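Local coordinates for periplasmic sugar-binding domain protein (PDB 3H75), which probably binds a carbohydrate as a periplasmic solute-binding protein, at residues 20-25 and 91-96; 26-31 and 317-322; 48-53 and 72-77; 86-91 and 274-279; 116-121 and 267-272. One frame throughout, in Å; residues are numbered along the deposited sequence.

Contact 1: 20-25 and 91-96; sequences VSYSQF and IVNSPL
The first torsion of Tyr22 (chi1 -166°) turns the phenol off helix 17-33 toward strand 88-93, while Asn93, whose own first torsion sets CG beside its backbone N, sends its amide back to meet it. The two side chains arrive from opposite directions, and the ring and amide planes stand 76° apart. The junction is a single hydrogen bond in which Tyr22 OH donates to Asn93 OD1 at 3.0 Å. At the acceptor the C=O...OH angle is 125°, with the hydroxyl tilted out of the carbonyl plane. Helix 17-33 follows the first strand of the parallel sheet of a periplasmic binding protein domain, and strand 88-93 is another strand of that sheet, so the bond spans from a covering helix to the C-terminal part of a strand. A sulfate and a glycerol, both probably from the crystallisation liquor, lie about 5 Å from the Asn93 side chain. The same hydroxyl also rests against one methyl of Val92, with Tyr22 OH to Val92 CG2 at 3.7 Å. Behind the tyrosine, its ring meets those of Trp19 and Phe8, and Leu265 of helix 265-277 touches all three residues, Tyr22, Val92 and Asn93.

Contact 2: 26-31 and 317-322; sequences MQAAAR and VDFRGL
One alanine methyl sits almost exactly on the axis of a phenylalanine ring: Ala29 CB lies 3.5 Å from the centroid of the Phe319 ring and only 6° off its normal, a CH-pi contact over the face. The fit extends to the helix backbone, since Ala29 CA approaches Phe319 CD2 to 3.4 Å. Ala28 adds a more peripheral touch, its CB standing 4.0 Å from Phe319 CE2. On the opposite face of the ring lies Val317 CG1, 3.6 Å above the plane, which leaves the phenyl sandwiched between a methyl of its own segment and one of the helix. These small residues allow the C-terminal part of the chain to come close to helix 17-33, which covers the parallel sheet of this periplasmic binding protein domain: the CA atoms of Ala29 and Phe319 are 5.8 Å apart, where the helix meets the short helical turn at 319-322. The inverse gamma turn centred on Asp318 precedes the phenylalanine in the chain. Farther out, Phe25 of the same long helix meets the Phe319 ring edge-to-face, Val271 of helix 265-277 touches it too, and Asp32 OD2 accepts a hydrogen bond from the backbone N of Arg320.

Contact 3: 48-53 and 72-77; sequences NTLQQA and QYVAPQ
Two neighbouring helices of the parallel alpha/beta domain meet here, through the first half of helix 46-58 and the start of helix 74-82. Their closest backbone approach within the two segments is between the CA atoms of Leu50 and Val74, 6.1 Å apart, and Leu50 has the largest share of the contact. Its CB packs on Val74 CG1 at 3.8 Å. The first torsion of Val74 (chi1 176°) points that methyl across the gap between the helices; the same CG1 also meets Thr49 CG2, more loosely, at 4.4 Å. The far end of Leu50 engages a different residue. Both of its methyls face Gln77, one helical turn on from Val74, and the two side chains cross at about a right angle. Leu50 CD1 lies 3.7 Å from Gln77 CB, near the root of that side chain, whereas Leu50 CD2 comes within 3.2 Å of Gln77 NE2, at its far end. Beyond CG the glutamine chain is extended, which carries its amide past the leucine instead of folding it back over its own helix. The contact is therefore graded: apolar and buried at Val74, mixed at Gln77, which is partly exposed. On the inner side, Ile78 of helix 74-82 touches Thr49, Leu50 and Ala53, and Leu9 of strand 5-10 touches Thr49 and Ala53, tying the pair of helices to the sheet. With strand 65-69 running between them in sequence, the two helices form the helix-strand-helix succession of a Rossmann-like, periplasmic binding protein domain.

Contact 4: 86-91 and 274-279; sequences GIKLFI and HDDALG
Lys88 and Asp276 join the first residue of strand 88-93 to the C-terminal turn of helix 265-277, a helix covering one face of the parallel sheet in this periplasmic binding protein domain. Across the two segments the contact is slender, burying 71 Å² in all, and the nearest CA atoms, those of Lys88 and Ala277, are 10.0 Å apart. The closer-packed side is that of the aspartate: Asp276 is buried, and its first torsion (chi1 177°) directs the carboxylate at the sheet. There OD2 is also hydrogen-bonded with Tyr65 OH of the adjacent strand, its stronger polar partner, so this oxygen has two. Deeper along the strand, Phe90 packs on Ala269 and Leu273 of the same helix. The looser side belongs to the lysine, which is partly exposed and reaches over with a chain extended beyond CG; nearby Ala277, Leu278 and Gly279 are exposed. Gly279, with positive phi, ends the helix in a Schellman motif, one of whose bonds is Gly279 N to Asp276 O at 2.9 Å. The salt bridge runs from Lys88 NZ to Asp276 OD2 at 3.3 Å, with the ammonium meeting that oxygen on its syn side, 26° out of the carboxylate plane.

Contact 5: 116-121 and 267-272; sequences GSMVGD and GWALVA
The selenium of Met118, a selenomethionine, settles against the backbone of helix 267-272, with SE 3.5 Å from Ala269 N and 3.7 Å from Ala269 CA. Around it stand Trp268 CB, 3.8 Å from SE, and Ala269 CB, 4.0 Å from SE. The terminal methyl continues along the helix by one turn, placing Met118 CE 4.0 Å from Ala272 CB. No hydrogen bond crosses between the segments; the contact is wholly van der Waals, and all four residues are buried. The side chain gets there by running straight out from the strand (chi1 180°), then bending at the selenium (chi3 -82°), which turns CE along the helix surface. Trp268 offers its CB, while its indole leads away to stack on Phe335 and meet Phe25 edge-to-face. Behind Met118, backbone hydrogen bonds to Ile91 hold its strand in the sheet, and Leu292 touches its side chain. Strand 116-119 and helix 267-272 run roughly antiparallel, their N-to-C directions 150° apart, with axes 9.5 Å apart at closest. Strand 115-119 lies between strands 88-93 and 289-291 of the parallel sheet, and helix 265-277 packs over it, with helix 17-33 and the short helix 319-322 alongside.

All five contacts belong to the domain built on the parallel sheet 36-41, 5-10, 65-69, 88-93, 115-119, 289-291. Contacts 1 and 2 share helix 17-33, contacts 4 and 5 share helix 265-277, and contacts 1 and 4 share strand 88-93. Strands 88-93 and 115-119 are neighbours, which brings contacts 1 and 5 to about 8 Å between centres. Contact 2 touches contacts 1, 4 and 5, whereas contact 3, with helices 46-58 and 74-82, touches none, its centre about 27 Å from that of contact 2. Along the chain contact 3 closes before contacts 4 and 5 open, and contact 2 spans all three. Segments from both chain ends thus complete one domain, consistent with a two-domain binding-protein architecture.

Contact 1: 20-25 and 91-96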
# COMPACT_ATOMS: atom_id res chain seq x y z
N VAL A 20 -0.14 10.28 -3.30
CA VAL A 20 -1.04 11.30 -3.83
C VAL A 20 -2.36 10.62 -4.19
O VAL A 20 -3.44 11.15 -3.95
CB VAL A 20 -0.44 11.99 -5.07
CG1 VAL A 20 -1.50 12.86 -5.75
CG2 VAL A 20 0.75 12.85 -4.66
N SER A 21 -2.28 9.41 -4.76
CA SER A 21 -3.49 8.68 -5.11
C SER A 21 -4.28 8.32 -3.86
O SER A 21 -5.52 8.33 -3.87
CB SER A 21 -3.13 7.41 -5.89
OG SER A 21 -2.63 7.75 -7.17
N TYR A 22 -3.57 8.01 -2.78
CA TYR A 22 -4.19 7.66 -1.51
C TYR A 22 -4.95 8.90 -1.03
O TYR A 22 -6.10 8.81 -0.61
CB TYR A 22 -3.09 7.29 -0.51
CG TYR A 22 -3.54 6.60 0.76
CD1 TYR A 22 -3.43 5.21 0.90
CD2 TYR A 22 -4.00 7.33 1.86
CE1 TYR A 22 -3.75 4.58 2.10
CE2 TYR A 22 -4.32 6.71 3.06
CZ TYR A 22 -4.19 5.33 3.18
OH TYR A 22 -4.44 4.72 4.38
N SER A 23 -4.30 10.06 -1.11
CA SER A 23 -4.91 11.32 -0.70
C SER A 23 -6.12 11.69 -1.55
O SER A 23 -7.16 12.08 -1.01
CB SER A 23 -3.88 12.46 -0.79
OG SER A 23 -2.88 12.32 0.19
N GLN A 24 -5.99 11.56 -2.86
CA GLN A 24 -7.09 11.91 -3.76
C GLN A 24 -8.32 11.05 -3.51
O GLN A 24 -9.45 11.55 -3.58
CB GLN A 24 -6.65 11.79 -5.22
CG GLN A 24 -5.52 12.74 -5.59
CD GLN A 24 -5.85 14.19 -5.30
OE1 GLN A 24 -6.76 14.76 -5.90
NE2 GLN A 24 -5.12 14.79 -4.37
N PHE A 25 -8.12 9.77 -3.22
CA PHE A 25 -9.24 8.88 -2.95
C PHE A 25 -9.93 9.33 -1.66
O PHE A 25 -11.16 9.35 -1.57
CB PHE A 25 -8.76 7.43 -2.82
CG PHE A 25 -9.87 6.41 -2.89
CD1 PHE A 25 -10.51 6.16 -4.10
CD2 PHE A 25 -10.29 5.72 -1.76
CE1 PHE A 25 -11.56 5.23 -4.18
CE2 PHE A 25 -11.34 4.79 -1.83
CZ PHE A 25 -11.97 4.55 -3.05
N ILE A 91 -5.18 4.47 13.51
CA ILE A 91 -3.92 3.95 12.97
C ILE A 91 -4.19 3.11 11.73
O ILE A 91 -4.98 2.16 11.79
CB ILE A 91 -3.21 3.07 14.02
CG1 ILE A 91 -3.06 3.84 15.34
CG2 ILE A 91 -1.86 2.62 13.50
CD1 ILE A 91 -2.28 5.12 15.22
N VAL A 92 -3.54 3.43 10.62
CA VAL A 92 -3.79 2.68 9.40
C VAL A 92 -2.61 2.00 8.74
O VAL A 92 -1.44 2.25 9.08
CB VAL A 92 -4.47 3.58 8.34
CG1 VAL A 92 -5.79 4.10 8.88
CG2 VAL A 92 -3.54 4.73 7.96
N ASN A 93 -2.96 1.13 7.79
CA ASN A 93 -2.03 0.36 6.96
C ASN A 93 -1.33 -0.85 7.59
O ASN A 93 -1.13 -1.86 6.91
CB ASN A 93 -1.02 1.30 6.32
CG ASN A 93 -1.66 2.20 5.26
OD1 ASN A 93 -2.88 2.25 5.12
ND2 ASN A 93 -0.82 2.91 4.51
N SER A 94 -0.96 -0.77 8.86
CA SER A 94 -0.32 -1.90 9.52
C SER A 94 -0.84 -2.02 10.95
O SER A 94 -1.22 -1.02 11.55
CB SER A 94 1.22 -1.76 9.52
OG SER A 94 1.66 -0.80 10.46
N PRO A 95 -0.86 -3.24 11.49
CA PRO A 95 -1.33 -3.61 12.83
C PRO A 95 -0.66 -2.92 14.02
O PRO A 95 0.52 -2.58 13.98
CB PRO A 95 -1.10 -5.12 12.88
CG PRO A 95 -1.16 -5.53 11.44
CD PRO A 95 -0.38 -4.44 10.77
N LEU A 96 -1.45 -2.72 15.07
CA LEU A 96 -0.94 -2.12 16.31
C LEU A 96 -0.18 -3.25 16.98
O LEU A 96 -0.62 -4.40 16.94
CB LEU A 96 -2.11 -1.67 17.20
CG LEU A 96 -2.84 -0.38 16.83
CD1 LEU A 96 -4.15 -0.28 17.60
CD2 LEU A 96 -1.94 0.81 17.14

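Contact 2: 26-31 and 317-322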
# COMPACT_ATOMS: atom_id res chain seq x y z
N MSE A 26 -9.13 9.70 -0.66
CA MSE A 26 -9.68 10.16 0.61
C MSE A 26 -10.47 11.45 0.43
O MSE A 26 -11.54 11.62 1.01
CB MSE A 26 -8.56 10.43 1.63
CG MSE A 26 -7.88 9.20 2.18
SE MSE A 26 -6.52 9.70 3.48
CE MSE A 26 -7.68 10.20 4.94
N GLN A 27 -9.93 12.37 -0.37
CA GLN A 27 -10.60 13.64 -0.60
C GLN A 27 -11.96 13.42 -1.26
O GLN A 27 -12.93 14.12 -0.95
CB GLN A 27 -9.72 14.57 -1.43
CG GLN A 27 -8.40 14.88 -0.74
CD GLN A 27 -7.59 15.94 -1.45
OE1 GLN A 27 -7.41 15.89 -2.67
NE2 GLN A 27 -7.09 16.90 -0.69
N ALA A 28 -12.03 12.44 -2.16
CA ALA A 28 -13.29 12.14 -2.82
C ALA A 28 -14.27 11.66 -1.75
O ALA A 28 -15.43 12.04 -1.74
CB ALA A 28 -13.09 11.06 -3.88
N ALA A 29 -13.78 10.82 -0.84
CA ALA A 29 -14.61 10.30 0.23
C ALA A 29 -15.04 11.41 1.18
O ALA A 29 -16.19 11.45 1.62
CB ALA A 29 -13.86 9.22 1.00
N ALA A 30 -14.12 12.32 1.50
CA ALA A 30 -14.41 13.43 2.40
C ALA A 30 -15.52 14.32 1.83
O ALA A 30 -16.41 14.75 2.56
CB ALA A 30 -13.15 14.26 2.65
N ARG A 31 -15.45 14.60 0.54
CA ARG A 31 -16.46 15.44 -0.10
C ARG A 31 -17.84 14.78 -0.07
O ARG A 31 -18.84 15.42 0.24
CB ARG A 31 -16.08 15.74 -1.55
CG ARG A 31 -14.90 16.69 -1.70
CD ARG A 31 -14.76 17.16 -3.15
NE ARG A 31 -14.36 16.09 -4.06
CZ ARG A 31 -13.12 15.64 -4.19
NH1 ARG A 31 -12.14 16.17 -3.47
NH2 ARG A 31 -12.85 14.66 -5.04
N VAL A 317 -17.17 6.36 -6.78
CA VAL A 317 -17.52 5.58 -5.60
C VAL A 317 -18.57 6.29 -4.76
O VAL A 317 -18.44 7.47 -4.45
CB VAL A 317 -16.27 5.32 -4.72
CG1 VAL A 317 -16.65 4.49 -3.51
CG2 VAL A 317 -15.21 4.61 -5.54
N ASP A 318 -19.62 5.56 -4.39
CA ASP A 318 -20.68 6.12 -3.57
C ASP A 318 -20.36 5.85 -2.11
O ASP A 318 -20.86 4.91 -1.51
CB ASP A 318 -22.03 5.50 -3.95
CG ASP A 318 -23.15 5.95 -3.04
OD1 ASP A 318 -23.14 7.14 -2.63
OD2 ASP A 318 -24.05 5.13 -2.74
N PHE A 319 -19.51 6.70 -1.54
CA PHE A 319 -19.09 6.56 -0.16
C PHE A 319 -20.25 6.67 0.83
O PHE A 319 -20.38 5.84 1.73
CB PHE A 319 -18.02 7.61 0.16
CG PHE A 319 -16.73 7.39 -0.58
CD1 PHE A 319 -15.83 6.41 -0.17
CD2 PHE A 319 -16.42 8.16 -1.69
CE1 PHE A 319 -14.63 6.21 -0.87
CE2 PHE A 319 -15.23 7.97 -2.40
CZ PHE A 319 -14.34 6.99 -1.98
N ARG A 320 -21.08 7.70 0.68
CA ARG A 320 -22.21 7.86 1.59
C ARG A 320 -23.04 6.58 1.59
O ARG A 320 -23.60 6.19 2.61
CB ARG A 320 -23.08 9.05 1.17
CG ARG A 320 -24.17 9.40 2.18
CD ARG A 320 -24.90 10.68 1.79
NE ARG A 320 -24.03 11.85 1.86
CZ ARG A 320 -23.52 12.35 2.98
NH1 ARG A 320 -23.78 11.77 4.15
NH2 ARG A 320 -22.74 13.42 2.94
N GLY A 321 -23.09 5.92 0.44
CA GLY A 321 -23.84 4.68 0.33
C GLY A 321 -23.21 3.53 1.10
O GLY A 321 -23.87 2.54 1.41
N LEU A 322 -21.93 3.66 1.42
CA LEU A 322 -21.22 2.63 2.17
C LEU A 322 -21.46 2.78 3.67
O LEU A 322 -21.22 1.86 4.44
CB LEU A 322 -19.72 2.68 1.88
CG LEU A 322 -19.33 2.35 0.44
CD1 LEU A 322 -17.83 2.52 0.28
CD2 LEU A 322 -19.74 0.93 0.11

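Contact 3: 48-53 and 72-77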
# COMPACT_ATOMS: atom_id res chain seq x y z
N ASN A 48 8.91 14.74 10.57
CA ASN A 48 7.94 15.80 10.29
C ASN A 48 6.55 15.37 10.75
O ASN A 48 5.75 16.19 11.18
CB ASN A 48 7.91 16.15 8.81
CG ASN A 48 9.18 16.84 8.36
OD1 ASN A 48 9.87 17.48 9.15
ND2 ASN A 48 9.48 16.73 7.07
N THR A 49 6.26 14.07 10.63
CA THR A 49 4.97 13.55 11.06
C THR A 49 4.84 13.73 12.57
O THR A 49 3.80 14.15 13.08
CB THR A 49 4.84 12.05 10.71
OG1 THR A 49 4.90 11.89 9.28
CG2 THR A 49 3.52 11.48 11.23
N LEU A 50 5.92 13.42 13.28
CA LEU A 50 5.92 13.55 14.73
C LEU A 50 5.71 15.01 15.14
O LEU A 50 4.92 15.30 16.03
CB LEU A 50 7.24 13.04 15.31
CG LEU A 50 7.42 13.18 16.83
CD1 LEU A 50 6.37 12.36 17.56
CD2 LEU A 50 8.81 12.69 17.19
N GLN A 51 6.42 15.92 14.47
CA GLN A 51 6.30 17.33 14.80
C GLN A 51 4.91 17.86 14.47
O GLN A 51 4.38 18.69 15.21
CB GLN A 51 7.36 18.14 14.04
CG GLN A 51 7.70 19.47 14.70
CD GLN A 51 8.17 19.30 16.13
OE1 GLN A 51 8.97 18.42 16.44
NE2 GLN A 51 7.69 20.17 17.02
N GLN A 52 4.32 17.39 13.38
CA GLN A 52 2.99 17.81 12.98
C GLN A 52 1.98 17.39 14.04
O GLN A 52 1.08 18.15 14.39
CB GLN A 52 2.61 17.21 11.62
CG GLN A 52 3.39 17.84 10.47
CD GLN A 52 3.33 17.01 9.21
OE1 GLN A 52 2.93 15.85 9.23
NE2 GLN A 52 3.75 17.60 8.09
N ALA A 53 2.13 16.18 14.57
CA ALA A 53 1.23 15.68 15.60
C ALA A 53 1.48 16.44 16.91
O ALA A 53 0.54 16.90 17.56
CB ALA A 53 1.44 14.19 15.81
N GLN A 72 7.18 1.73 13.82
CA GLN A 72 7.70 1.34 15.13
C GLN A 72 8.39 2.42 15.97
O GLN A 72 8.69 2.19 17.14
CB GLN A 72 8.65 0.15 14.98
CG GLN A 72 9.74 0.35 13.95
CD GLN A 72 10.71 -0.81 13.89
OE1 GLN A 72 11.51 -0.92 12.95
NE2 GLN A 72 10.65 -1.69 14.88
N TYR A 73 8.63 3.59 15.39
CA TYR A 73 9.31 4.64 16.14
C TYR A 73 8.51 5.91 16.38
O TYR A 73 8.48 6.43 17.49
CB TYR A 73 10.65 4.97 15.46
CG TYR A 73 11.63 3.82 15.46
CD1 TYR A 73 12.12 3.29 16.65
CD2 TYR A 73 12.04 3.23 14.26
CE1 TYR A 73 13.00 2.21 16.66
CE2 TYR A 73 12.93 2.15 14.26
CZ TYR A 73 13.40 1.65 15.46
OH TYR A 73 14.26 0.57 15.47
N VAL A 74 7.85 6.42 15.34
CA VAL A 74 7.07 7.64 15.48
C VAL A 74 5.66 7.43 16.03
O VAL A 74 5.19 8.20 16.87
CB VAL A 74 6.97 8.39 14.14
CG1 VAL A 74 6.07 9.61 14.28
CG2 VAL A 74 8.36 8.81 13.69
N ALA A 75 4.98 6.38 15.57
CA ALA A 75 3.63 6.10 16.03
C ALA A 75 3.52 6.00 17.55
O ALA A 75 2.61 6.57 18.15
CB ALA A 75 3.11 4.82 15.38
N PRO A 76 4.44 5.26 18.20
CA PRO A 76 4.37 5.15 19.66
C PRO A 76 4.46 6.50 20.36
O PRO A 76 3.74 6.76 21.32
CB PRO A 76 5.56 4.25 19.99
CG PRO A 76 5.65 3.37 18.79
CD PRO A 76 5.47 4.36 17.66
N GLN A 77 5.34 7.37 19.86
CA GLN A 77 5.51 8.69 20.46
C GLN A 77 4.24 9.52 20.29
O GLN A 77 3.85 10.25 21.20
CB GLN A 77 6.70 9.42 19.83
CG GLN A 77 8.01 8.63 19.90
CD GLN A 77 9.22 9.49 19.60
OE1 GLN A 77 10.30 8.97 19.28
NE2 GLN A 77 9.06 10.80 19.70

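Contact 4: 86-91 and 274-279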
# COMPACT_ATOMS: atom_id res chain seq x y z
N GLY A 86 -8.02 14.70 23.78
CA GLY A 86 -9.43 14.69 23.41
C GLY A 86 -9.62 14.31 21.96
O GLY A 86 -10.75 14.21 21.48
N ILE A 87 -8.52 14.10 21.25
CA ILE A 87 -8.57 13.72 19.84
C ILE A 87 -8.59 12.21 19.72
O ILE A 87 -7.82 11.51 20.39
CB ILE A 87 -7.35 14.25 19.06
CG1 ILE A 87 -7.28 15.77 19.19
CG2 ILE A 87 -7.46 13.85 17.59
CD1 ILE A 87 -6.06 16.38 18.52
N LYS A 88 -9.48 11.70 18.87
CA LYS A 88 -9.58 10.26 18.65
C LYS A 88 -8.54 9.90 17.60
O LYS A 88 -8.38 10.60 16.60
CB LYS A 88 -10.98 9.91 18.15
CG LYS A 88 -12.09 10.11 19.19
CD LYS A 88 -13.46 9.80 18.60
CE LYS A 88 -14.55 9.91 19.65
NZ LYS A 88 -15.88 9.53 19.08
N LEU A 89 -7.82 8.80 17.83
CA LEU A 89 -6.78 8.38 16.89
C LEU A 89 -7.18 7.18 16.06
O LEU A 89 -7.90 6.29 16.53
CB LEU A 89 -5.50 8.02 17.64
CG LEU A 89 -4.84 9.07 18.54
CD1 LEU A 89 -3.58 8.48 19.14
CD2 LEU A 89 -4.52 10.31 17.74
N PHE A 90 -6.70 7.15 14.83
CA PHE A 90 -6.97 6.04 13.93
C PHE A 90 -5.65 5.68 13.25
O PHE A 90 -5.07 6.50 12.53
CB PHE A 90 -8.02 6.41 12.89
CG PHE A 90 -8.73 5.23 12.31
CD1 PHE A 90 -9.46 4.38 13.13
CD2 PHE A 90 -8.64 4.95 10.95
CE1 PHE A 90 -10.10 3.26 12.61
CE2 PHE A 90 -9.28 3.83 10.42
CZ PHE A 90 -10.01 2.98 11.25
N ILE A 91 -5.18 4.47 13.51
CA ILE A 91 -3.92 3.95 12.97
C ILE A 91 -4.19 3.11 11.73
O ILE A 91 -4.98 2.16 11.79
CB ILE A 91 -3.21 3.07 14.02
CG1 ILE A 91 -3.06 3.84 15.34
CG2 ILE A 91 -1.86 2.62 13.50
CD1 ILE A 91 -2.28 5.12 15.22
N HIS A 274 -16.51 8.35 9.77
CA HIS A 274 -17.76 9.06 9.58
C HIS A 274 -18.83 8.38 10.42
O HIS A 274 -19.61 9.03 11.12
CB HIS A 274 -18.15 9.04 8.09
CG HIS A 274 -19.57 9.41 7.82
ND1 HIS A 274 -20.61 8.53 7.98
CD2 HIS A 274 -20.12 10.56 7.38
CE1 HIS A 274 -21.75 9.12 7.64
NE2 HIS A 274 -21.47 10.35 7.27
N ASP A 275 -18.86 7.05 10.36
CA ASP A 275 -19.84 6.29 11.12
C ASP A 275 -19.56 6.32 12.62
O ASP A 275 -20.49 6.35 13.42
CB ASP A 275 -19.89 4.84 10.61
CG ASP A 275 -20.59 4.73 9.27
OD1 ASP A 275 -21.04 5.76 8.74
OD2 ASP A 275 -20.69 3.60 8.74
N ASP A 276 -18.29 6.32 13.00
CA ASP A 276 -17.96 6.37 14.42
C ASP A 276 -18.50 7.65 15.04
O ASP A 276 -19.02 7.63 16.16
CB ASP A 276 -16.45 6.33 14.64
CG ASP A 276 -16.08 6.44 16.11
OD1 ASP A 276 -16.28 5.46 16.86
OD2 ASP A 276 -15.60 7.51 16.53
N ALA A 277 -18.37 8.75 14.31
CA ALA A 277 -18.85 10.04 14.80
C ALA A 277 -20.36 10.03 14.97
O ALA A 277 -20.90 10.78 15.78
CB ALA A 277 -18.44 11.15 13.83
N LEU A 278 -21.04 9.18 14.20
CA LEU A 278 -22.49 9.08 14.28
C LEU A 278 -22.93 8.09 15.35
O LEU A 278 -24.12 7.92 15.59
CB LEU A 278 -23.07 8.66 12.93
CG LEU A 278 -22.98 9.71 11.81
CD1 LEU A 278 -23.47 9.11 10.51
CD2 LEU A 278 -23.83 10.92 12.20
N GLY A 279 -21.95 7.46 16.00
CA GLY A 279 -22.27 6.50 17.04
C GLY A 279 -22.51 5.10 16.49
O GLY A 279 -22.84 4.18 17.23

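Contact 5: 116-121 and 267-272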
# COMPACT_ATOMS: atom_id res chain seq x y z
N GLY A 116 -8.73 3.41 17.04
CA GLY A 116 -9.09 2.31 16.17
C GLY A 116 -8.00 2.12 15.13
O GLY A 116 -7.03 2.88 15.12
N SER A 117 -8.14 1.11 14.28
CA SER A 117 -7.15 0.87 13.24
C SER A 117 -7.77 0.18 12.04
O SER A 117 -8.88 -0.35 12.11
CB SER A 117 -6.00 0.00 13.78
OG SER A 117 -6.43 -1.31 14.10
N MSE A 118 -7.06 0.21 10.92
CA MSE A 118 -7.54 -0.41 9.69
C MSE A 118 -6.32 -0.81 8.88
O MSE A 118 -5.47 0.03 8.59
CB MSE A 118 -8.39 0.56 8.89
CG MSE A 118 -8.91 -0.04 7.59
SE MSE A 118 -10.13 1.12 6.68
CE MSE A 118 -11.74 0.71 7.67
N VAL A 119 -6.24 -2.08 8.52
CA VAL A 119 -5.10 -2.57 7.76
C VAL A 119 -5.51 -3.40 6.55
O VAL A 119 -6.63 -3.93 6.49
CB VAL A 119 -4.20 -3.45 8.64
CG1 VAL A 119 -3.80 -2.68 9.89
CG2 VAL A 119 -4.91 -4.74 9.01
N GLY A 120 -4.59 -3.51 5.61
CA GLY A 120 -4.82 -4.30 4.41
C GLY A 120 -4.12 -5.64 4.54
O GLY A 120 -3.92 -6.13 5.65
N ASP A 121 -3.75 -6.23 3.41
CA ASP A 121 -3.08 -7.53 3.44
C ASP A 121 -1.75 -7.54 2.70
O ASP A 121 -1.58 -8.24 1.69
CB ASP A 121 -4.03 -8.62 2.90
CG ASP A 121 -4.56 -8.33 1.49
OD1 ASP A 121 -4.61 -7.15 1.07
OD2 ASP A 121 -4.96 -9.30 0.81
N GLY A 267 -9.83 5.99 2.04
CA GLY A 267 -11.23 6.30 1.79
C GLY A 267 -12.15 5.47 2.67
O GLY A 267 -13.12 5.97 3.24
N TRP A 268 -11.85 4.18 2.78
CA TRP A 268 -12.65 3.28 3.61
C TRP A 268 -12.54 3.73 5.06
O TRP A 268 -13.50 3.65 5.82
CB TRP A 268 -12.14 1.84 3.49
CG TRP A 268 -11.99 1.34 2.08
CD1 TRP A 268 -11.05 0.44 1.65
CD2 TRP A 268 -12.79 1.66 0.94
NE1 TRP A 268 -11.22 0.18 0.31
CE2 TRP A 268 -12.28 0.92 -0.15
CE3 TRP A 268 -13.89 2.50 0.72
CZ2 TRP A 268 -12.83 0.99 -1.44
CZ3 TRP A 268 -14.44 2.58 -0.56
CH2 TRP A 268 -13.90 1.83 -1.62
N ALA A 269 -11.35 4.19 5.44
CA ALA A 269 -11.11 4.65 6.80
C ALA A 269 -12.04 5.82 7.12
O ALA A 269 -12.57 5.91 8.23
CB ALA A 269 -9.65 5.07 6.98
N LEU A 270 -12.23 6.72 6.16
CA LEU A 270 -13.10 7.87 6.40
C LEU A 270 -14.56 7.44 6.53
O LEU A 270 -15.33 8.07 7.27
CB LEU A 270 -12.93 8.92 5.30
CG LEU A 270 -11.55 9.61 5.36
CD1 LEU A 270 -11.42 10.62 4.25
CD2 LEU A 270 -11.37 10.29 6.70
N VAL A 271 -14.95 6.37 5.84
CA VAL A 271 -16.32 5.88 5.96
C VAL A 271 -16.49 5.39 7.40
O VAL A 271 -17.50 5.68 8.05
CB VAL A 271 -16.61 4.70 5.01
CG1 VAL A 271 -17.98 4.10 5.32
CG2 VAL A 271 -16.56 5.17 3.56
N ALA A 272 -15.50 4.66 7.89
CA ALA A 272 -15.54 4.13 9.25
C ALA A 272 -15.55 5.25 10.29
O ALA A 272 -16.31 5.19 11.26
CB ALA A 272 -14.35 3.21 9.49